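Local coordinates for protein peptidyl-prolyl cis-trans isomerase FKBP13, chloroplastic (Arabidopsis thaliana, PDB 1U79) that catalyses the cis-trans isomerisation of peptidyl-proline bonds, provides the major such activity of the chloroplast thylakoid lumen and regulates accumulation of the Rieske protein, at residues Q31-E42 and V118-A129; C5-L14 and T90-A98. One frame throughout, in Å; residues are numbered along the deposited sequence.

Contact 1. Residues Q31-E42 and V118-A129; sequences QLIKAHYVGKLE and VLLFDIEYIGKA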
loop_
_atom_site.group_PDB
_atom_site.type_symbol
_atom_site.label_atom_id
_atom_site.label_comp_id
_atom_site.label_asym_id
_atom_site.label_seq_id
_atom_site.Cartn_x
_atom_site.Cartn_y
_atom_site.Cartn_z
ATOM N N GLN A 31 11.159 4.333 10.384
ATOM C CA GLN A 31 11.600 3.005 10.795
ATOM C C GLN A 31 11.676 2.024 9.628
ATOM O O GLN A 31 10.881 2.094 8.687
ATOM C CB GLN A 31 10.654 2.452 11.864
ATOM C CG GLN A 31 11.038 1.092 12.430
ATOM C CD GLN A 31 10.373 0.817 13.781
ATOM O OE1 GLN A 31 9.146 0.787 13.889
ATOM N NE2 GLN A 31 11.187 0.623 14.815
ATOM N N LEU A 32 12.650 1.125 9.690
ATOM C CA LEU A 32 12.807 0.106 8.656
ATOM C C LEU A 32 11.813 -0.975 9.037
ATOM O O LEU A 32 11.909 -1.548 10.127
ATOM C CB LEU A 32 14.222 -0.488 8.669
ATOM C CG LEU A 32 14.567 -1.354 7.447
ATOM C CD1 LEU A 32 14.666 -0.465 6.224
ATOM C CD2 LEU A 32 15.889 -2.093 7.663
ATOM N N ILE A 33 10.861 -1.263 8.156
ATOM C CA ILE A 33 9.856 -2.280 8.458
ATOM C C ILE A 33 9.766 -3.351 7.387
ATOM O O ILE A 33 10.343 -3.212 6.307
ATOM C CB ILE A 33 8.456 -1.655 8.606
ATOM C CG1 ILE A 33 7.994 -1.081 7.268
ATOM C CG2 ILE A 33 8.491 -0.563 9.677
ATOM C CD1 ILE A 33 6.549 -0.578 7.267
ATOM N N LYS A 34 9.022 -4.406 7.701
ATOM C CA LYS A 34 8.811 -5.529 6.789
ATOM C C LYS A 34 7.326 -5.666 6.504
ATOM O O LYS A 34 6.506 -5.576 7.423
ATOM C CB LYS A 34 9.252 -6.853 7.412
ATOM C CG LYS A 34 10.722 -7.021 7.699
ATOM C CD LYS A 34 10.949 -8.427 8.242
ATOM C CE LYS A 34 12.412 -8.707 8.525
ATOM N NZ LYS A 34 12.609 -10.104 9.010
ATOM N N ALA A 35 6.983 -5.913 5.244
ATOM C CA ALA A 35 5.590 -6.095 4.888
ATOM C C ALA A 35 5.409 -7.056 3.732
ATOM O O ALA A 35 6.151 -7.011 2.750
ATOM C CB ALA A 35 4.950 -4.758 4.532
ATOM N N HIS A 36 4.436 -7.948 3.872
ATOM C CA HIS A 36 4.098 -8.858 2.787
ATOM C C HIS A 36 2.942 -8.134 2.115
ATOM O O HIS A 36 2.254 -7.338 2.760
ATOM C CB HIS A 36 3.664 -10.217 3.329
ATOM C CG HIS A 36 4.779 -11.211 3.387
ATOM N ND1 HIS A 36 5.425 -11.662 2.254
ATOM C CD2 HIS A 36 5.389 -11.813 4.434
ATOM C CE1 HIS A 36 6.386 -12.499 2.606
ATOM N NE2 HIS A 36 6.384 -12.607 3.922
ATOM N N TYR A 37 2.727 -8.376 0.829
ATOM C CA TYR A 37 1.654 -7.689 0.132
ATOM C C TYR A 37 1.280 -8.313 -1.199
ATOM O O TYR A 37 2.051 -9.059 -1.797
ATOM C CB TYR A 37 2.047 -6.222 -0.137
ATOM C CG TYR A 37 3.172 -6.073 -1.146
ATOM C CD1 TYR A 37 4.508 -6.198 -0.761
ATOM C CD2 TYR A 37 2.893 -5.873 -2.502
ATOM C CE1 TYR A 37 5.540 -6.135 -1.705
ATOM C CE2 TYR A 37 3.915 -5.810 -3.454
ATOM C CZ TYR A 37 5.230 -5.944 -3.050
ATOM O OH TYR A 37 6.234 -5.904 -3.988
ATOM N N VAL A 38 0.080 -7.974 -1.648
ATOM C CA VAL A 38 -0.451 -8.397 -2.935
ATOM C C VAL A 38 -1.093 -7.149 -3.512
ATOM O O VAL A 38 -1.981 -6.551 -2.896
ATOM C CB VAL A 38 -1.535 -9.490 -2.828
ATOM C CG1 VAL A 38 -2.148 -9.730 -4.215
ATOM C CG2 VAL A 38 -0.935 -10.794 -2.298
ATOM N N GLY A 39 -0.624 -6.743 -4.685
ATOM C CA GLY A 39 -1.168 -5.565 -5.329
ATOM C C GLY A 39 -1.939 -5.984 -6.561
ATOM O O GLY A 39 -1.424 -6.735 -7.403
ATOM N N LYS A 40 -3.171 -5.503 -6.670
ATOM C CA LYS A 40 -4.032 -5.832 -7.800
ATOM C C LYS A 40 -4.683 -4.594 -8.389
ATOM O O LYS A 40 -4.863 -3.572 -7.706
ATOM C CB LYS A 40 -5.172 -6.754 -7.376
ATOM C CG LYS A 40 -4.807 -7.987 -6.582
ATOM C CD LYS A 40 -6.114 -8.658 -6.143
ATOM C CE LYS A 40 -5.883 -9.948 -5.378
ATOM N NZ LYS A 40 -7.176 -10.459 -4.828
ATOM N N LEU A 41 -5.063 -4.701 -9.657
ATOM C CA LEU A 41 -5.750 -3.617 -10.334
ATOM C C LEU A 41 -7.222 -3.866 -10.009
ATOM O O LEU A 41 -7.560 -4.902 -9.440
ATOM C CB LEU A 41 -5.516 -3.695 -11.847
ATOM C CG LEU A 41 -4.067 -3.531 -12.319
ATOM C CD1 LEU A 41 -3.988 -3.688 -13.853
ATOM C CD2 LEU A 41 -3.555 -2.155 -11.892
ATOM N N GLU A 42 -8.094 -2.939 -10.379
ATOM C CA GLU A 42 -9.517 -3.082 -10.089
ATOM C C GLU A 42 -10.255 -4.170 -10.857
ATOM O O GLU A 42 -11.462 -4.343 -10.684
ATOM C CB GLU A 42 -10.224 -1.744 -10.299
ATOM C CG GLU A 42 -10.065 -0.777 -9.148
ATOM C CD GLU A 42 -10.839 -1.207 -7.912
ATOM O OE1 GLU A 42 -11.727 -2.082 -8.031
ATOM O OE2 GLU A 42 -10.568 -0.658 -6.821
ATOM N N VAL A 118 -6.202 2.956 -10.250
ATOM C CA VAL A 118 -6.488 2.934 -8.823
ATOM C C VAL A 118 -5.861 1.594 -8.443
ATOM O O VAL A 118 -6.049 0.598 -9.146
ATOM C CB VAL A 118 -7.996 2.857 -8.537
ATOM C CG1 VAL A 118 -8.222 2.553 -7.055
ATOM C CG2 VAL A 118 -8.666 4.165 -8.933
ATOM N N LEU A 119 -5.098 1.556 -7.360
ATOM C CA LEU A 119 -4.463 0.308 -6.969
ATOM C C LEU A 119 -5.048 -0.269 -5.691
ATOM O O LEU A 119 -5.405 0.460 -4.770
ATOM C CB LEU A 119 -2.964 0.532 -6.767
ATOM C CG LEU A 119 -2.218 1.224 -7.907
ATOM C CD1 LEU A 119 -0.733 1.294 -7.560
ATOM C CD2 LEU A 119 -2.428 0.448 -9.212
ATOM N N LEU A 120 -5.152 -1.584 -5.630
ATOM C CA LEU A 120 -5.651 -2.222 -4.425
ATOM C C LEU A 120 -4.513 -3.043 -3.851
ATOM O O LEU A 120 -3.868 -3.800 -4.580
ATOM C CB LEU A 120 -6.836 -3.144 -4.739
ATOM C CG LEU A 120 -8.198 -2.504 -5.032
ATOM C CD1 LEU A 120 -9.191 -3.595 -5.435
ATOM C CD2 LEU A 120 -8.710 -1.762 -3.809
ATOM N N PHE A 121 -4.231 -2.870 -2.566
ATOM C CA PHE A 121 -3.194 -3.670 -1.929
ATOM C C PHE A 121 -3.741 -4.317 -0.672
ATOM O O PHE A 121 -4.578 -3.736 0.029
ATOM C CB PHE A 121 -1.981 -2.839 -1.499
ATOM C CG PHE A 121 -1.091 -2.387 -2.628
ATOM C CD1 PHE A 121 -1.312 -1.167 -3.264
ATOM C CD2 PHE A 121 0.004 -3.160 -3.015
ATOM C CE1 PHE A 121 -0.454 -0.715 -4.266
ATOM C CE2 PHE A 121 0.868 -2.718 -4.019
ATOM C CZ PHE A 121 0.639 -1.494 -4.644
ATOM N N ASP A 122 -3.283 -5.534 -0.416
ATOM C CA ASP A 122 -3.617 -6.233 0.811
ATOM C C ASP A 122 -2.250 -6.146 1.467
ATOM O O ASP A 122 -1.272 -6.686 0.946
ATOM C CB ASP A 122 -4.008 -7.684 0.542
ATOM C CG ASP A 122 -5.492 -7.925 0.737
ATOM O OD1 ASP A 122 -6.275 -6.959 0.600
ATOM O OD2 ASP A 122 -5.882 -9.079 1.018
ATOM N N ILE A 123 -2.164 -5.414 2.570
ATOM C CA ILE A 123 -0.888 -5.248 3.244
ATOM C C ILE A 123 -0.828 -5.950 4.592
ATOM O O ILE A 123 -1.735 -5.823 5.422
ATOM C CB ILE A 123 -0.566 -3.748 3.449
ATOM C CG1 ILE A 123 -0.552 -3.041 2.088
ATOM C CG2 ILE A 123 0.781 -3.592 4.158
ATOM C CD1 ILE A 123 -0.033 -1.629 2.118
ATOM N N GLU A 124 0.250 -6.698 4.790
ATOM C CA GLU A 124 0.485 -7.392 6.038
ATOM C C GLU A 124 1.724 -6.763 6.656
ATOM O O GLU A 124 2.853 -7.034 6.242
ATOM C CB GLU A 124 0.679 -8.891 5.792
ATOM C CG GLU A 124 -0.643 -9.586 5.493
ATOM C CD GLU A 124 -0.479 -10.973 4.936
ATOM O OE1 GLU A 124 0.157 -11.821 5.592
ATOM O OE2 GLU A 124 -1.002 -11.221 3.833
ATOM N N TYR A 125 1.487 -5.888 7.632
ATOM C CA TYR A 125 2.559 -5.193 8.340
ATOM C C TYR A 125 3.091 -6.143 9.403
ATOM O O TYR A 125 2.492 -6.305 10.471
ATOM C CB TYR A 125 2.011 -3.915 8.991
ATOM C CG TYR A 125 3.014 -3.148 9.834
ATOM C CD1 TYR A 125 2.590 -2.380 10.919
ATOM C CD2 TYR A 125 4.386 -3.203 9.559
ATOM C CE1 TYR A 125 3.503 -1.692 11.720
ATOM C CE2 TYR A 125 5.309 -2.516 10.352
ATOM C CZ TYR A 125 4.854 -1.765 11.433
ATOM O OH TYR A 125 5.750 -1.092 12.221
ATOM N N ILE A 126 4.209 -6.791 9.098
ATOM C CA ILE A 126 4.831 -7.744 10.011
ATOM C C ILE A 126 5.433 -7.047 11.224
ATOM O O ILE A 126 5.385 -7.568 12.340
ATOM C CB ILE A 126 5.945 -8.539 9.297
ATOM C CG1 ILE A 126 5.395 -9.126 7.995
ATOM C CG2 ILE A 126 6.453 -9.674 10.202
ATOM C CD1 ILE A 126 4.232 -10.081 8.205
ATOM N N GLY A 127 5.993 -5.866 10.998
ATOM C CA GLY A 127 6.603 -5.110 12.079
ATOM C C GLY A 127 7.942 -4.549 11.641
ATOM O O GLY A 127 8.239 -4.510 10.446
ATOM N N LYS A 128 8.760 -4.116 12.596
ATOM C CA LYS A 128 10.064 -3.558 12.251
ATOM C C LYS A 128 11.003 -4.639 11.754
ATOM O O LYS A 128 10.856 -5.807 12.104
ATOM C CB LYS A 128 10.686 -2.835 13.451
ATOM C CG LYS A 128 10.777 -3.654 14.714
ATOM C CD LYS A 128 11.299 -2.796 15.860
ATOM C CE LYS A 128 11.226 -3.531 17.185
ATOM N NZ LYS A 128 11.602 -2.639 18.320
ATOM N N ALA A 129 11.967 -4.236 10.932
ATOM C CA ALA A 129 12.945 -5.153 10.354
ATOM C C ALA A 129 14.072 -5.473 11.326
ATOM O O ALA A 129 14.605 -6.598 11.270
ATOM C CB ALA A 129 13.512 -4.557 9.072
HETATM O O HOH W 1 7.123 1.176 12.084
HETATM O O HOH W 2 -6.973 -0.554 -11.195
#

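Contact 2. Residues C5-L14 and T90-A98; sequences CEFSVSPSGL and TLRIPPELA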
loop_
_atom_site.group_PDB
_atom_site.type_symbol
_atom_site.label_atom_id
_atom_site.label_comp_id
_atom_site.label_asym_id
_atom_site.label_seq_id
_atom_site.Cartn_x
_atom_site.Cartn_y
_atom_site.Cartn_z
ATOM N N CYS A 5 -15.203 -6.006 2.685
ATOM C CA CYS A 5 -14.456 -4.890 3.332
ATOM C C CYS A 5 -15.011 -3.534 2.919
ATOM O O CYS A 5 -14.813 -3.080 1.788
ATOM C CB CYS A 5 -12.963 -4.998 2.985
ATOM S SG CYS A 5 -12.096 -3.483 2.451
ATOM N N GLU A 6 -15.735 -2.906 3.840
ATOM C CA GLU A 6 -16.304 -1.591 3.594
ATOM C C GLU A 6 -15.191 -0.583 3.817
ATOM O O GLU A 6 -14.680 -0.442 4.929
ATOM C CB GLU A 6 -17.460 -1.304 4.558
ATOM C CG GLU A 6 -17.853 0.175 4.634
ATOM C CD GLU A 6 -18.528 0.684 3.370
ATOM O OE1 GLU A 6 -17.949 0.526 2.277
ATOM O OE2 GLU A 6 -19.638 1.249 3.472
ATOM N N PHE A 7 -14.811 0.112 2.755
ATOM C CA PHE A 7 -13.752 1.098 2.856
ATOM C C PHE A 7 -14.165 2.355 3.602
ATOM O O PHE A 7 -15.332 2.763 3.583
ATOM C CB PHE A 7 -13.274 1.530 1.468
ATOM C CG PHE A 7 -12.459 0.499 0.747
ATOM C CD1 PHE A 7 -12.963 -0.128 -0.389
ATOM C CD2 PHE A 7 -11.175 0.178 1.179
ATOM C CE1 PHE A 7 -12.191 -1.066 -1.096
ATOM C CE2 PHE A 7 -10.402 -0.752 0.484
ATOM C CZ PHE A 7 -10.919 -1.373 -0.659
ATOM N N SER A 8 -13.188 2.946 4.275
ATOM C CA SER A 8 -13.364 4.214 4.961
ATOM C C SER A 8 -12.579 5.072 3.978
ATOM O O SER A 8 -11.422 4.774 3.699
ATOM C CB SER A 8 -12.670 4.215 6.325
ATOM O OG SER A 8 -12.600 5.532 6.844
ATOM N N VAL A 9 -13.205 6.109 3.436
ATOM C CA VAL A 9 -12.543 6.963 2.453
ATOM C C VAL A 9 -12.096 8.268 3.104
ATOM O O VAL A 9 -12.923 9.011 3.631
ATOM C CB VAL A 9 -13.504 7.270 1.272
ATOM C CG1 VAL A 9 -12.769 8.005 0.144
ATOM C CG2 VAL A 9 -14.110 5.990 0.772
ATOM N N SER A 10 -10.788 8.524 3.083
ATOM C CA SER A 10 -10.216 9.732 3.667
ATOM C C SER A 10 -10.390 10.907 2.713
ATOM O O SER A 10 -10.751 10.723 1.553
ATOM C CB SER A 10 -8.722 9.527 3.946
ATOM O OG SER A 10 -7.977 9.569 2.744
ATOM N N PRO A 11 -10.132 12.136 3.193
ATOM C CA PRO A 11 -10.251 13.362 2.399
ATOM C C PRO A 11 -9.518 13.318 1.061
ATOM O O PRO A 11 -9.946 13.943 0.095
ATOM C CB PRO A 11 -9.652 14.422 3.319
ATOM C CG PRO A 11 -10.058 13.950 4.676
ATOM C CD PRO A 11 -9.772 12.454 4.589
ATOM N N SER A 12 -8.411 12.581 1.011
ATOM C CA SER A 12 -7.601 12.500 -0.206
ATOM C C SER A 12 -8.039 11.448 -1.214
ATOM O O SER A 12 -7.521 11.404 -2.329
ATOM C CB SER A 12 -6.153 12.226 0.170
ATOM O OG SER A 12 -6.020 10.901 0.654
ATOM N N GLY A 13 -8.980 10.599 -0.826
ATOM C CA GLY A 13 -9.419 9.538 -1.710
ATOM C C GLY A 13 -8.797 8.209 -1.304
ATOM O O GLY A 13 -9.307 7.142 -1.635
ATOM N N LEU A 14 -7.672 8.269 -0.601
ATOM C CA LEU A 14 -7.014 7.053 -0.138
ATOM C C LEU A 14 -7.992 6.399 0.830
ATOM O O LEU A 14 -8.392 7.016 1.824
ATOM C CB LEU A 14 -5.706 7.396 0.590
ATOM C CG LEU A 14 -4.815 6.245 1.058
ATOM C CD1 LEU A 14 -4.364 5.398 -0.136
ATOM C CD2 LEU A 14 -3.604 6.817 1.789
ATOM N N THR A 90 -6.366 -3.462 3.869
ATOM C CA THR A 90 -6.572 -3.383 2.438
ATOM C C THR A 90 -6.558 -1.897 2.139
ATOM O O THR A 90 -7.141 -1.104 2.885
ATOM C CB THR A 90 -7.922 -3.990 2.016
ATOM O OG1 THR A 90 -7.934 -5.383 2.336
ATOM C CG2 THR A 90 -8.126 -3.838 0.523
ATOM N N LEU A 91 -5.869 -1.512 1.073
ATOM C CA LEU A 91 -5.792 -0.112 0.692
ATOM C C LEU A 91 -6.265 0.098 -0.735
ATOM O O LEU A 91 -5.930 -0.691 -1.627
ATOM C CB LEU A 91 -4.348 0.404 0.779
ATOM C CG LEU A 91 -3.613 0.606 2.103
ATOM C CD1 LEU A 91 -2.178 1.032 1.774
ATOM C CD2 LEU A 91 -4.313 1.684 2.960
ATOM N N ARG A 92 -7.041 1.160 -0.938
ATOM C CA ARG A 92 -7.520 1.543 -2.264
ATOM C C ARG A 92 -6.823 2.871 -2.503
ATOM O O ARG A 92 -7.085 3.856 -1.800
ATOM C CB ARG A 92 -9.034 1.731 -2.292
ATOM C CG ARG A 92 -9.556 2.119 -3.672
ATOM C CD ARG A 92 -11.037 1.748 -3.847
ATOM N NE ARG A 92 -11.526 2.096 -5.185
ATOM C CZ ARG A 92 -11.861 3.330 -5.537
ATOM N NH1 ARG A 92 -11.766 4.304 -4.654
ATOM N NH2 ARG A 92 -12.275 3.599 -6.761
ATOM N N ILE A 93 -5.948 2.896 -3.507
ATOM C CA ILE A 93 -5.139 4.078 -3.779
ATOM C C ILE A 93 -5.431 4.764 -5.101
ATOM O O ILE A 93 -5.234 4.181 -6.159
ATOM C CB ILE A 93 -3.629 3.700 -3.764
ATOM C CG1 ILE A 93 -3.298 2.952 -2.466
ATOM C CG2 ILE A 93 -2.769 4.965 -3.916
ATOM C CD1 ILE A 93 -1.850 2.532 -2.333
ATOM N N PRO A 94 -5.897 6.022 -5.056
ATOM C CA PRO A 94 -6.190 6.737 -6.301
ATOM C C PRO A 94 -4.853 6.929 -7.015
ATOM O O PRO A 94 -3.817 6.984 -6.365
ATOM C CB PRO A 94 -6.772 8.067 -5.820
ATOM C CG PRO A 94 -7.303 7.763 -4.462
ATOM C CD PRO A 94 -6.255 6.834 -3.883
ATOM N N PRO A 95 -4.864 7.045 -8.355
ATOM C CA PRO A 95 -3.642 7.226 -9.149
ATOM C C PRO A 95 -2.742 8.358 -8.662
ATOM O O PRO A 95 -1.523 8.251 -8.732
ATOM C CB PRO A 95 -4.178 7.499 -10.550
ATOM C CG PRO A 95 -5.469 6.757 -10.565
ATOM C CD PRO A 95 -6.055 7.057 -9.218
ATOM N N GLU A 96 -3.351 9.443 -8.192
ATOM C CA GLU A 96 -2.613 10.606 -7.693
ATOM C C GLU A 96 -1.602 10.227 -6.604
ATOM O O GLU A 96 -0.550 10.854 -6.482
ATOM C CB GLU A 96 -3.600 11.654 -7.146
ATOM C CG GLU A 96 -4.425 11.154 -5.959
ATOM C CD GLU A 96 -5.655 12.006 -5.662
ATOM O OE1 GLU A 96 -6.480 12.208 -6.577
ATOM O OE2 GLU A 96 -5.803 12.463 -4.506
ATOM N N LEU A 97 -1.925 9.201 -5.819
ATOM C CA LEU A 97 -1.053 8.736 -4.742
ATOM C C LEU A 97 -0.322 7.441 -5.106
ATOM O O LEU A 97 0.226 6.755 -4.237
ATOM C CB LEU A 97 -1.870 8.524 -3.467
ATOM C CG LEU A 97 -2.646 9.773 -3.014
ATOM C CD1 LEU A 97 -3.498 9.445 -1.795
ATOM C CD2 LEU A 97 -1.668 10.897 -2.700
ATOM N N ALA A 98 -0.324 7.095 -6.389
ATOM C CA ALA A 98 0.362 5.887 -6.827
ATOM C C ALA A 98 1.285 6.238 -7.994
ATOM O O ALA A 98 2.268 6.941 -7.798
ATOM C CB ALA A 98 -0.652 4.805 -7.227
#

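Contact 1. Residues Q31-E42 and V118-A129
The rings of Tyr-37 and Phe-121 stand side by side and point the same way: Tyr-37 CD2 lies at the edge of the Phe-121 ring, near its plane, 4.0 Å from Phe-121 CD2. Trp-70 meets both rings edge-to-face, and Ala-35 O sits in plane at the edge of Tyr-37, whose OH hydrogen-bonds to Asp-48. Gly-39 makes room for the phenylalanine, its CA 3.5 Å from Phe-121 CD2, where a CB would clash with the ring. At the far end Tyr-125 has Lys-34 O at its edge, while Ile-33 crosses it at about a right angle, CB 3.7 Å from Tyr-125 CE2. A water bridges Tyr-125 OH and Gln-31 OE1, 2.7 Å from each, and Gln-31 NE2 lies 3.6 Å from Lys-128 CD. With an alanine at Gln-31, the water would probably lose one of its two holders and the Lys-128 methylenes the amide that covers them. On the other sheet face, the His-36 ring stacks with Tyr-51 and bonds through ND1 to Ser-50. Nine backbone hydrogen bonds join the strands; the register slips by one between Lys-34 and Ala-35, where Ile-126 N reaches Lys-34 O at a bent 137°. This long, bulged antiparallel pair belongs to the curved sheet of the FKBP fold, and its aromatic cluster with Trp-70 resembles the proline-binding pocket of relatives such as FKBP12.

Contact 2. Residues C5-L14 and T90-A98
Phe-7 lays its ring against strand 88-93, crossing Arg-92 at about a right angle. Arg-92 CB sits over one ring face, 4.2 Å from the centroid and 20° off the normal, a CH-pi contact. Cys-5 SG, disulfide-bonded to Cys-17, covers the opposite face, 3.8 Å above the ring plane and offset toward the rim. Arg-92 has CG opposite its backbone N (chi1 -179°) and runs extended to NE, which carries CD past Phe-7 CE1 and leads the guanidinium away from the segment 5-14 to a long, weak ion pair with Glu-42. Thr-90 divides its branches: CG2 touches Phe-7 CE2 at 3.8 Å, and OG1 turns to Asp-122 for a hydrogen bond.

At the other end, Leu-14 lies alongside Ile-93, pointing the same way. With CG anti to the backbone N (chi1 -175°), Leu-14 brings CD1 to 3.5 Å from Ile-93 CG1, while Leu-14 CB meets Leu-97 CD1 at 3.8 Å. Pro-94 packs by its CG against Gly-13 O, 3.5 Å away; a CB on that glycine would be tight against the same proline. The type I turn from Ser-10 to Gly-13 is held by bonds within its own segment: Ser-12 OG donates to Ser-10 OG, which donates to a lone pair of Leu-14 O at 2.7 Å, and Ser-10 N grips the same carbonyl.

Hydrocarbon thus carries most of the contact, with the polar ends of Thr-90 and Arg-92 turned to other partners. The exception is Glu-96 OE2, 3.0 Å from Ser-12 O: two acceptors face each other, a proximity likely to be unfavourable to a charged carboxylate and perhaps to raise its proton affinity.

Contacts 1 and 2 have centres about 14 Å apart and share one sheet, in which strands 119-128 and 88-93 are antiparallel neighbours. Two probable backbone hydrogen bonds sew them together: Leu-91 N to Phe-121 O and Ile-93 N to Leu-119 O, each 2.8 Å long. Ile-123 CD1 also packs on Leu-91 CD1 at 3.4 Å. Trp-70 of helix 68-75 touches Phe-121 of contact 1 and Ile-93 of contact 2, so both reach the surroundings of the probable proline pocket. Contact 2 adds the N-terminal segment, which the Cys-5 to Cys-17 disulfide ties to strand 15-18, on the other side of strand 88-93 from contact 1.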